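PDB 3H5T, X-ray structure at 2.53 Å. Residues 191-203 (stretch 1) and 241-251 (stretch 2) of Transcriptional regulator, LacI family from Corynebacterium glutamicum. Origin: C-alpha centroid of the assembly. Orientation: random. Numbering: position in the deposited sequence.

Stretch 1 191-203: KIGILSIRLDRAN
Stretch 2, residues 241-251: TVPIMECWINN

How are the two backbones paired? Both run as extended strands in parallel, their axes 4.7 Å apart and 24° from exact alignment, with Ile194 opposite Ile244, Leu195 opposite Met245 and Ser196 opposite Glu246. The hydrogen bonds alternate: Ile194 N to Pro243 O (3.0 Å), Met245 N to Ile194 O (3.1 Å), Ser196 N to Met245 O (3.0 Å) and Cys247 N to Ser196 O (3.2 Å). Ile194 and Ser196 thus spend both N and O on stretch 2. Ile194 and Ile244, both m,t, share a face, with Ile194 CB 4.0 Å from Ile244 CG1.

What satisfies the backbone beyond the ladder? Glu246, with chi1 at 129°, brings OE2 to Leu199 N, 2.9 Å. Arg198 N instead donates to water 1 (2.9 Å), which donates to Trp248 O (2.6 Å). Trp248 O also accepts weak hydrogen bonds from Arg198 NE (3.0 Å) and Arg198 NH2 (3.1 Å).

How is the Trp248 ring held? With chi1 -155° and chi2 72°, Trp248 NE1 donates to Asp200 O at 2.9 Å, near the ring plane. Arg198 (t,t,m) covers one face, CZ standing 4.6 Å from the Trp248 six-membered-ring centroid in a cation-pi contact; on the opposite face Asn203 CA lies 3.5 Å from its five-membered-ring centroid. Asp200 OD1 accepts from Arg201 N, 2.7 Å, within the loop.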

# COMPACT_ATOMS: atom_id res chain seq x y z
N LYS A 191 -24.20 -8.02 14.67
CA LYS A 191 -24.73 -8.04 13.32
C LYS A 191 -23.72 -7.25 12.49
O LYS A 191 -23.94 -6.08 12.15
CB LYS A 191 -26.12 -7.39 13.27
CG LYS A 191 -27.18 -8.19 14.01
CD LYS A 191 -28.57 -7.94 13.45
CE LYS A 191 -29.57 -8.93 14.03
NZ LYS A 191 -30.92 -8.80 13.40
N ILE A 192 -22.62 -7.91 12.17
CA ILE A 192 -21.53 -7.30 11.42
C ILE A 192 -21.44 -7.76 9.97
O ILE A 192 -21.68 -8.92 9.65
CB ILE A 192 -20.18 -7.61 12.12
CG1 ILE A 192 -20.28 -7.25 13.60
CG2 ILE A 192 -19.05 -6.81 11.46
CD1 ILE A 192 -19.15 -7.78 14.45
N GLY A 193 -21.11 -6.82 9.09
CA GLY A 193 -20.95 -7.11 7.68
C GLY A 193 -19.49 -6.85 7.35
O GLY A 193 -18.82 -6.11 8.07
N ILE A 194 -18.99 -7.46 6.28
CA ILE A 194 -17.60 -7.28 5.87
C ILE A 194 -17.52 -6.85 4.41
O ILE A 194 -18.32 -7.30 3.59
CB ILE A 194 -16.80 -8.59 6.04
CG1 ILE A 194 -16.73 -8.97 7.53
CG2 ILE A 194 -15.40 -8.42 5.48
CD1 ILE A 194 -16.02 -10.29 7.81
N LEU A 195 -16.58 -5.96 4.09
CA LEU A 195 -16.38 -5.49 2.72
C LEU A 195 -14.94 -5.75 2.30
O LEU A 195 -14.02 -5.55 3.09
CB LEU A 195 -16.68 -3.99 2.61
CG LEU A 195 -18.15 -3.59 2.73
CD1 LEU A 195 -18.30 -2.08 2.63
CD2 LEU A 195 -18.93 -4.26 1.63
N SER A 196 -14.75 -6.19 1.06
CA SER A 196 -13.42 -6.49 0.54
C SER A 196 -13.23 -6.06 -0.89
O SER A 196 -14.19 -5.80 -1.61
CB SER A 196 -13.15 -7.99 0.60
OG SER A 196 -12.87 -8.42 1.92
N ILE A 197 -11.97 -6.00 -1.30
CA ILE A 197 -11.66 -5.68 -2.69
C ILE A 197 -11.32 -7.03 -3.36
O ILE A 197 -11.52 -8.08 -2.74
CB ILE A 197 -10.51 -4.64 -2.82
CG1 ILE A 197 -9.30 -5.01 -1.96
CG2 ILE A 197 -11.02 -3.27 -2.40
CD1 ILE A 197 -8.11 -4.12 -2.21
N ARG A 198 -10.82 -7.01 -4.59
CA ARG A 198 -10.54 -8.25 -5.33
C ARG A 198 -10.03 -9.47 -4.57
O ARG A 198 -8.97 -9.45 -3.96
CB ARG A 198 -9.59 -7.97 -6.49
CG ARG A 198 -9.62 -9.03 -7.58
CD ARG A 198 -8.79 -8.60 -8.77
NE ARG A 198 -9.12 -7.23 -9.17
CZ ARG A 198 -8.21 -6.26 -9.31
NH1 ARG A 198 -6.93 -6.51 -9.09
NH2 ARG A 198 -8.59 -5.04 -9.65
N LEU A 199 -10.81 -10.55 -4.62
CA LEU A 199 -10.46 -11.80 -3.96
C LEU A 199 -9.88 -12.84 -4.93
O LEU A 199 -9.15 -13.74 -4.50
CB LEU A 199 -11.69 -12.39 -3.24
CG LEU A 199 -12.11 -11.74 -1.90
CD1 LEU A 199 -13.57 -12.07 -1.54
CD2 LEU A 199 -11.16 -12.20 -0.80
N ASP A 200 -10.18 -12.72 -6.22
CA ASP A 200 -9.69 -13.68 -7.20
C ASP A 200 -9.71 -13.14 -8.64
O ASP A 200 -10.22 -12.05 -8.90
CB ASP A 200 -10.51 -14.96 -7.14
CG ASP A 200 -9.68 -16.21 -7.39
OD1 ASP A 200 -8.64 -16.10 -8.09
OD2 ASP A 200 -10.06 -17.29 -6.90
N ARG A 201 -9.16 -13.91 -9.58
CA ARG A 201 -9.12 -13.51 -10.99
C ARG A 201 -10.52 -13.38 -11.59
O ARG A 201 -10.83 -12.38 -12.24
CB ARG A 201 -8.33 -14.52 -11.84
CG ARG A 201 -6.92 -14.82 -11.36
CD ARG A 201 -6.22 -15.79 -12.31
NE ARG A 201 -5.65 -15.13 -13.49
CZ ARG A 201 -5.47 -15.72 -14.67
NH1 ARG A 201 -5.82 -16.99 -14.84
NH2 ARG A 201 -4.93 -15.04 -15.68
N ALA A 202 -11.34 -14.40 -11.39
CA ALA A 202 -12.69 -14.37 -11.93
C ALA A 202 -13.45 -13.21 -11.31
O ALA A 202 -13.67 -13.17 -10.10
CB ALA A 202 -13.42 -15.69 -11.65
N ASN A 203 -13.85 -12.26 -12.15
CA ASN A 203 -14.59 -11.08 -11.71
C ASN A 203 -15.77 -11.43 -10.83
O ASN A 203 -16.46 -12.42 -11.05
CB ASN A 203 -15.07 -10.29 -12.93
CG ASN A 203 -16.03 -9.17 -12.55
OD1 ASN A 203 -17.14 -9.41 -12.09
ND2 ASN A 203 -15.58 -7.93 -12.75
N THR A 241 -23.74 -16.15 9.29
CA THR A 241 -24.61 -14.99 9.49
C THR A 241 -23.97 -13.66 9.09
O THR A 241 -24.66 -12.64 8.97
CB THR A 241 -25.04 -14.86 10.96
OG1 THR A 241 -23.89 -14.56 11.77
CG2 THR A 241 -25.69 -16.15 11.46
N VAL A 242 -22.66 -13.66 8.90
CA VAL A 242 -21.94 -12.45 8.54
C VAL A 242 -21.77 -12.28 7.03
O VAL A 242 -20.92 -12.91 6.41
CB VAL A 242 -20.54 -12.42 9.19
CG1 VAL A 242 -19.85 -11.10 8.88
CG2 VAL A 242 -20.65 -12.62 10.69
N PRO A 243 -22.58 -11.40 6.42
CA PRO A 243 -22.51 -11.16 4.98
C PRO A 243 -21.17 -10.56 4.55
O PRO A 243 -20.59 -9.74 5.26
CB PRO A 243 -23.68 -10.22 4.74
CG PRO A 243 -23.73 -9.43 6.01
CD PRO A 243 -23.53 -10.48 7.07
N ILE A 244 -20.70 -10.96 3.37
CA ILE A 244 -19.43 -10.49 2.84
C ILE A 244 -19.55 -10.06 1.38
O ILE A 244 -19.79 -10.88 0.50
CB ILE A 244 -18.36 -11.61 2.93
CG1 ILE A 244 -18.11 -11.96 4.40
CG2 ILE A 244 -17.06 -11.16 2.25
CD1 ILE A 244 -17.22 -13.17 4.60
N MET A 245 -19.40 -8.76 1.12
CA MET A 245 -19.48 -8.27 -0.25
C MET A 245 -18.14 -7.75 -0.75
O MET A 245 -17.28 -7.34 0.03
CB MET A 245 -20.56 -7.18 -0.37
CG MET A 245 -21.97 -7.72 -0.15
SD MET A 245 -23.22 -6.86 -1.11
CE MET A 245 -24.63 -7.87 -0.74
N GLU A 246 -17.97 -7.76 -2.07
CA GLU A 246 -16.72 -7.32 -2.68
C GLU A 246 -16.91 -6.50 -3.95
O GLU A 246 -17.97 -6.53 -4.57
CB GLU A 246 -15.86 -8.56 -3.00
CG GLU A 246 -15.32 -8.66 -4.43
CD GLU A 246 -14.60 -9.97 -4.71
OE1 GLU A 246 -15.11 -11.04 -4.30
OE2 GLU A 246 -13.53 -9.95 -5.35
N CYS A 247 -15.88 -5.73 -4.30
CA CYS A 247 -15.89 -4.95 -5.53
C CYS A 247 -14.58 -5.31 -6.22
O CYS A 247 -13.48 -5.01 -5.73
CB CYS A 247 -16.02 -3.44 -5.26
SG CYS A 247 -14.83 -2.64 -4.18
N TRP A 248 -14.69 -5.99 -7.35
CA TRP A 248 -13.53 -6.43 -8.10
C TRP A 248 -12.58 -5.27 -8.44
O TRP A 248 -11.36 -5.41 -8.35
CB TRP A 248 -13.98 -7.12 -9.38
CG TRP A 248 -12.99 -8.08 -9.91
CD1 TRP A 248 -12.66 -9.29 -9.38
CD2 TRP A 248 -12.20 -7.93 -11.09
NE1 TRP A 248 -11.72 -9.91 -10.16
CE2 TRP A 248 -11.42 -9.09 -11.22
CE3 TRP A 248 -12.08 -6.92 -12.05
CZ2 TRP A 248 -10.52 -9.28 -12.28
CZ3 TRP A 248 -11.19 -7.10 -13.11
CH2 TRP A 248 -10.42 -8.28 -13.21
N ILE A 249 -13.15 -4.14 -8.84
CA ILE A 249 -12.36 -2.96 -9.15
C ILE A 249 -12.44 -2.03 -7.95
O ILE A 249 -13.53 -1.74 -7.45
CB ILE A 249 -12.90 -2.26 -10.42
CG1 ILE A 249 -12.65 -3.14 -11.63
CG2 ILE A 249 -12.25 -0.89 -10.59
CD1 ILE A 249 -13.38 -2.71 -12.86
N ASN A 250 -11.29 -1.57 -7.47
CA ASN A 250 -11.26 -0.67 -6.32
C ASN A 250 -11.26 0.80 -6.77
O ASN A 250 -10.21 1.37 -7.05
CB ASN A 250 -10.02 -0.97 -5.45
CG ASN A 250 -10.04 -0.25 -4.11
OD1 ASN A 250 -11.06 -0.18 -3.45
ND2 ASN A 250 -8.88 0.26 -3.69
N ASN A 251 -12.46 1.37 -6.85
CA ASN A 251 -12.69 2.77 -7.26
C ASN A 251 -13.53 3.49 -6.22
O ASN A 251 -14.14 2.87 -5.36
CB ASN A 251 -13.48 2.86 -8.56
CG ASN A 251 -12.68 2.49 -9.76
OD1 ASN A 251 -13.16 2.59 -10.89
ND2 ASN A 251 -11.46 2.04 -9.53
O HOH W 1 -10.21 -4.61 -6.11